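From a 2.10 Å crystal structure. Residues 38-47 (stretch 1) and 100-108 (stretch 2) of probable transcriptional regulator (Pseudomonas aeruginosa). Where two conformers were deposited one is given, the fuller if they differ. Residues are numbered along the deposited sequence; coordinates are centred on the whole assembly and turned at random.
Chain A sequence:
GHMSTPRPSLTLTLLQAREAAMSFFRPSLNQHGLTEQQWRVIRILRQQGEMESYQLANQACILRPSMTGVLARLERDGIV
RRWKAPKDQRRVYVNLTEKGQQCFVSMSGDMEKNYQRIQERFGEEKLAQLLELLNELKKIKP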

# COMPACT_ATOMS: atom_id res chain seq x y z
N GLN A 38 -12.72 0.20 3.90
CA GLN A 38 -13.70 -0.06 4.94
C GLN A 38 -13.24 -1.12 5.94
O GLN A 38 -13.40 -0.92 7.11
CB GLN A 38 -15.03 -0.52 4.31
CG GLN A 38 -15.84 0.63 3.69
CD GLN A 38 -16.98 0.09 2.85
OE1 GLN A 38 -16.95 -1.07 2.43
NE2 GLN A 38 -18.00 0.90 2.63
N TRP A 39 -12.75 -2.25 5.43
CA TRP A 39 -12.36 -3.40 6.23
C TRP A 39 -11.14 -3.02 7.15
O TRP A 39 -11.10 -3.43 8.30
CB TRP A 39 -12.01 -4.60 5.34
CG TRP A 39 -11.66 -5.86 6.18
CD1 TRP A 39 -10.46 -6.54 6.22
CD2 TRP A 39 -12.51 -6.49 7.16
NE1 TRP A 39 -10.54 -7.58 7.15
CE2 TRP A 39 -11.77 -7.56 7.73
CE3 TRP A 39 -13.82 -6.25 7.60
CZ2 TRP A 39 -12.33 -8.42 8.71
CZ3 TRP A 39 -14.37 -7.08 8.60
CH2 TRP A 39 -13.61 -8.15 9.15
N ARG A 40 -10.17 -2.24 6.61
CA ARG A 40 -9.05 -1.70 7.45
C ARG A 40 -9.52 -0.90 8.61
O ARG A 40 -8.99 -1.01 9.71
CB ARG A 40 -8.02 -0.85 6.65
CG ARG A 40 -7.33 -1.69 5.60
CD ARG A 40 -5.97 -1.19 5.09
NE ARG A 40 -6.03 0.11 4.45
CZ ARG A 40 -6.34 0.35 3.17
NH1 ARG A 40 -6.30 1.61 2.75
NH2 ARG A 40 -6.71 -0.63 2.33
N VAL A 41 -10.44 0.00 8.34
CA VAL A 41 -11.05 0.79 9.35
C VAL A 41 -11.79 -0.09 10.40
O VAL A 41 -11.57 0.01 11.62
CB VAL A 41 -12.00 1.82 8.68
CG1 VAL A 41 -12.83 2.49 9.69
CG2 VAL A 41 -11.17 2.91 7.96
N ILE A 42 -12.62 -1.00 9.92
CA ILE A 42 -13.31 -1.93 10.83
C ILE A 42 -12.31 -2.72 11.67
O ILE A 42 -12.44 -2.80 12.89
CB ILE A 42 -14.23 -2.90 10.00
CG1 ILE A 42 -15.40 -2.11 9.41
CG2 ILE A 42 -14.72 -4.05 10.90
CD1 ILE A 42 -16.18 -2.83 8.31
N ARG A 43 -11.28 -3.26 11.02
CA ARG A 43 -10.23 -4.01 11.72
C ARG A 43 -9.55 -3.21 12.83
O ARG A 43 -9.29 -3.74 13.91
CB ARG A 43 -9.13 -4.46 10.75
CG ARG A 43 -9.49 -5.64 9.85
CD ARG A 43 -9.37 -6.88 10.67
NE ARG A 43 -8.23 -7.69 10.30
CZ ARG A 43 -7.57 -8.48 11.14
NH1 ARG A 43 -6.59 -9.20 10.68
NH2 ARG A 43 -7.86 -8.52 12.44
N ILE A 44 -9.21 -1.94 12.56
CA ILE A 44 -8.53 -1.10 13.60
C ILE A 44 -9.47 -0.73 14.71
O ILE A 44 -9.13 -0.74 15.87
CB ILE A 44 -7.93 0.20 12.96
CG1 ILE A 44 -6.69 -0.17 12.14
CG2 ILE A 44 -7.55 1.25 14.05
CD1 ILE A 44 -6.61 0.60 10.90
N LEU A 45 -10.67 -0.36 14.37
CA LEU A 45 -11.64 -0.01 15.39
C LEU A 45 -12.05 -1.25 16.27
O LEU A 45 -12.30 -1.14 17.47
CB LEU A 45 -12.84 0.61 14.68
CG LEU A 45 -12.72 2.03 14.10
CD1 LEU A 45 -14.04 2.44 13.42
CD2 LEU A 45 -12.32 3.09 15.23
N ARG A 46 -12.07 -2.42 15.66
CA ARG A 46 -12.26 -3.68 16.41
C ARG A 46 -11.15 -3.91 17.43
O ARG A 46 -11.39 -3.99 18.62
CB ARG A 46 -12.33 -4.85 15.42
CG ARG A 46 -12.46 -6.25 16.06
CD ARG A 46 -13.71 -6.48 16.93
NE ARG A 46 -13.69 -7.92 17.34
CZ ARG A 46 -14.76 -8.63 17.71
NH1 ARG A 46 -14.60 -9.90 18.05
NH2 ARG A 46 -15.98 -8.08 17.76
N GLN A 47 -9.92 -3.95 16.94
CA GLN A 47 -8.77 -4.25 17.75
C GLN A 47 -8.41 -3.16 18.76
O GLN A 47 -8.06 -3.48 19.90
CB GLN A 47 -7.59 -4.60 16.83
CG GLN A 47 -6.28 -5.12 17.51
CD GLN A 47 -6.47 -6.30 18.47
OE1 GLN A 47 -7.37 -7.16 18.30
NE2 GLN A 47 -5.64 -6.33 19.52
N GLY A 100 -21.74 -3.11 13.50
CA GLY A 100 -20.39 -3.23 12.93
C GLY A 100 -19.58 -4.33 13.60
O GLY A 100 -18.86 -5.03 12.94
N GLN A 101 -19.74 -4.48 14.91
CA GLN A 101 -19.05 -5.56 15.64
C GLN A 101 -19.49 -6.95 15.17
O GLN A 101 -18.68 -7.85 15.02
CB GLN A 101 -19.29 -5.41 17.13
CG GLN A 101 -18.66 -4.14 17.77
CD GLN A 101 -17.16 -4.29 17.99
OE1 GLN A 101 -16.56 -5.23 17.51
NE2 GLN A 101 -16.56 -3.34 18.69
N GLN A 102 -20.78 -7.08 14.85
CA GLN A 102 -21.34 -8.38 14.41
C GLN A 102 -20.95 -8.63 12.96
O GLN A 102 -20.74 -9.76 12.56
CB GLN A 102 -22.88 -8.40 14.56
CG GLN A 102 -23.52 -9.79 14.28
CD GLN A 102 -23.02 -10.89 15.22
OE1 GLN A 102 -22.68 -10.67 16.38
NE2 GLN A 102 -23.03 -12.10 14.73
N CYS A 103 -20.86 -7.56 12.18
CA CYS A 103 -20.23 -7.58 10.86
C CYS A 103 -18.81 -8.12 10.95
O CYS A 103 -18.45 -9.10 10.28
CB CYS A 103 -20.22 -6.13 10.31
SG CYS A 103 -19.65 -6.02 8.68
N PHE A 104 -17.98 -7.51 11.80
CA PHE A 104 -16.63 -8.04 11.98
C PHE A 104 -16.69 -9.57 12.31
O PHE A 104 -16.03 -10.39 11.66
CB PHE A 104 -15.83 -7.32 13.07
CG PHE A 104 -14.51 -8.00 13.33
CD1 PHE A 104 -13.36 -7.65 12.58
CD2 PHE A 104 -14.41 -9.04 14.27
CE1 PHE A 104 -12.12 -8.32 12.79
CE2 PHE A 104 -13.18 -9.73 14.50
CZ PHE A 104 -12.03 -9.37 13.75
N VAL A 105 -17.50 -9.94 13.30
CA VAL A 105 -17.60 -11.38 13.71
C VAL A 105 -17.95 -12.32 12.53
O VAL A 105 -17.26 -13.29 12.29
CB VAL A 105 -18.59 -11.57 14.90
CG1 VAL A 105 -18.86 -13.08 15.16
CG2 VAL A 105 -18.07 -10.90 16.16
N SER A 106 -19.00 -12.02 11.78
CA SER A 106 -19.35 -12.93 10.69
C SER A 106 -18.33 -13.02 9.55
O SER A 106 -18.28 -14.03 8.88
CB SER A 106 -20.75 -12.66 10.17
OG SER A 106 -20.78 -11.50 9.41
N MET A 107 -17.52 -12.00 9.34
CA MET A 107 -16.49 -12.06 8.33
C MET A 107 -15.27 -12.83 8.78
O MET A 107 -14.55 -13.35 7.96
CB MET A 107 -16.08 -10.65 7.92
CG MET A 107 -17.06 -10.00 6.95
SD MET A 107 -16.16 -9.35 5.56
CE MET A 107 -15.06 -10.71 5.19
N SER A 108 -15.08 -12.93 10.09
CA SER A 108 -13.83 -13.44 10.67
C SER A 108 -13.57 -14.90 10.39
O SER A 108 -12.42 -15.27 10.24
CB SER A 108 -13.76 -13.15 12.19
OG SER A 108 -14.68 -13.97 12.90
O HOH W 1 -13.81 -2.96 19.65

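Two helices cross here at a steep angle, 105° between their N-to-C directions, with axes 10.4 Å apart at closest approach, so contact is concentrated in a compact patch of 490 Å² around one residue, Phe-104. Its CA-to-CB bond points toward the other helix, and a t rotamer at chi1 carries the ring into a hole formed by Trp-39, Ile-42, Arg-43 and Arg-46. A flat, rigid ring suits this place because its face and edge can be used at once. At the edge lie Ile-42 CG2 and Arg-43 CD, the latter 3.8 Å from Phe-104 CE1; Arg-43, with m at chi1 and chi2, thus offers aliphatic carbon here while its terminal nitrogens are bonded elsewhere in the structure.

Over one face runs Arg-46. Its t, p, t sequence of chi1 to chi3 lays the chain across the ring, placing CG 3.6 Å from the Phe-104 ring centroid, almost exactly on the ring normal, a CH-pi contact. The guanidinium then continues past the ring, with NE 3.3 Å from Phe-104 CD2, and NH2 donates a nearly straight hydrogen bond of 2.9 Å to Gln-101 OE1. Arginine serves well because its methylenes can cover an aromatic face while its planar tip keeps a polar partner at its edge. Gln-101 bends through m at both chi1 and chi2, bringing its amide to the interface although its CA-to-CB bond points sideways. Its NE2 donates to water 1 (2.9 Å), which in turn donates to Arg-46 O (2.8 Å).

Trp-39, also t at chi1, reaches in from a sideways start. Its six-membered ring lies nearly parallel to that of Phe-104 but slid aside, with CH2 3.5 Å from Phe-104 CD1. Met-107 is buried against the indole: its CB packs 3.7 Å from Trp-39 CH2, and its polarizable SD sits over the ring face.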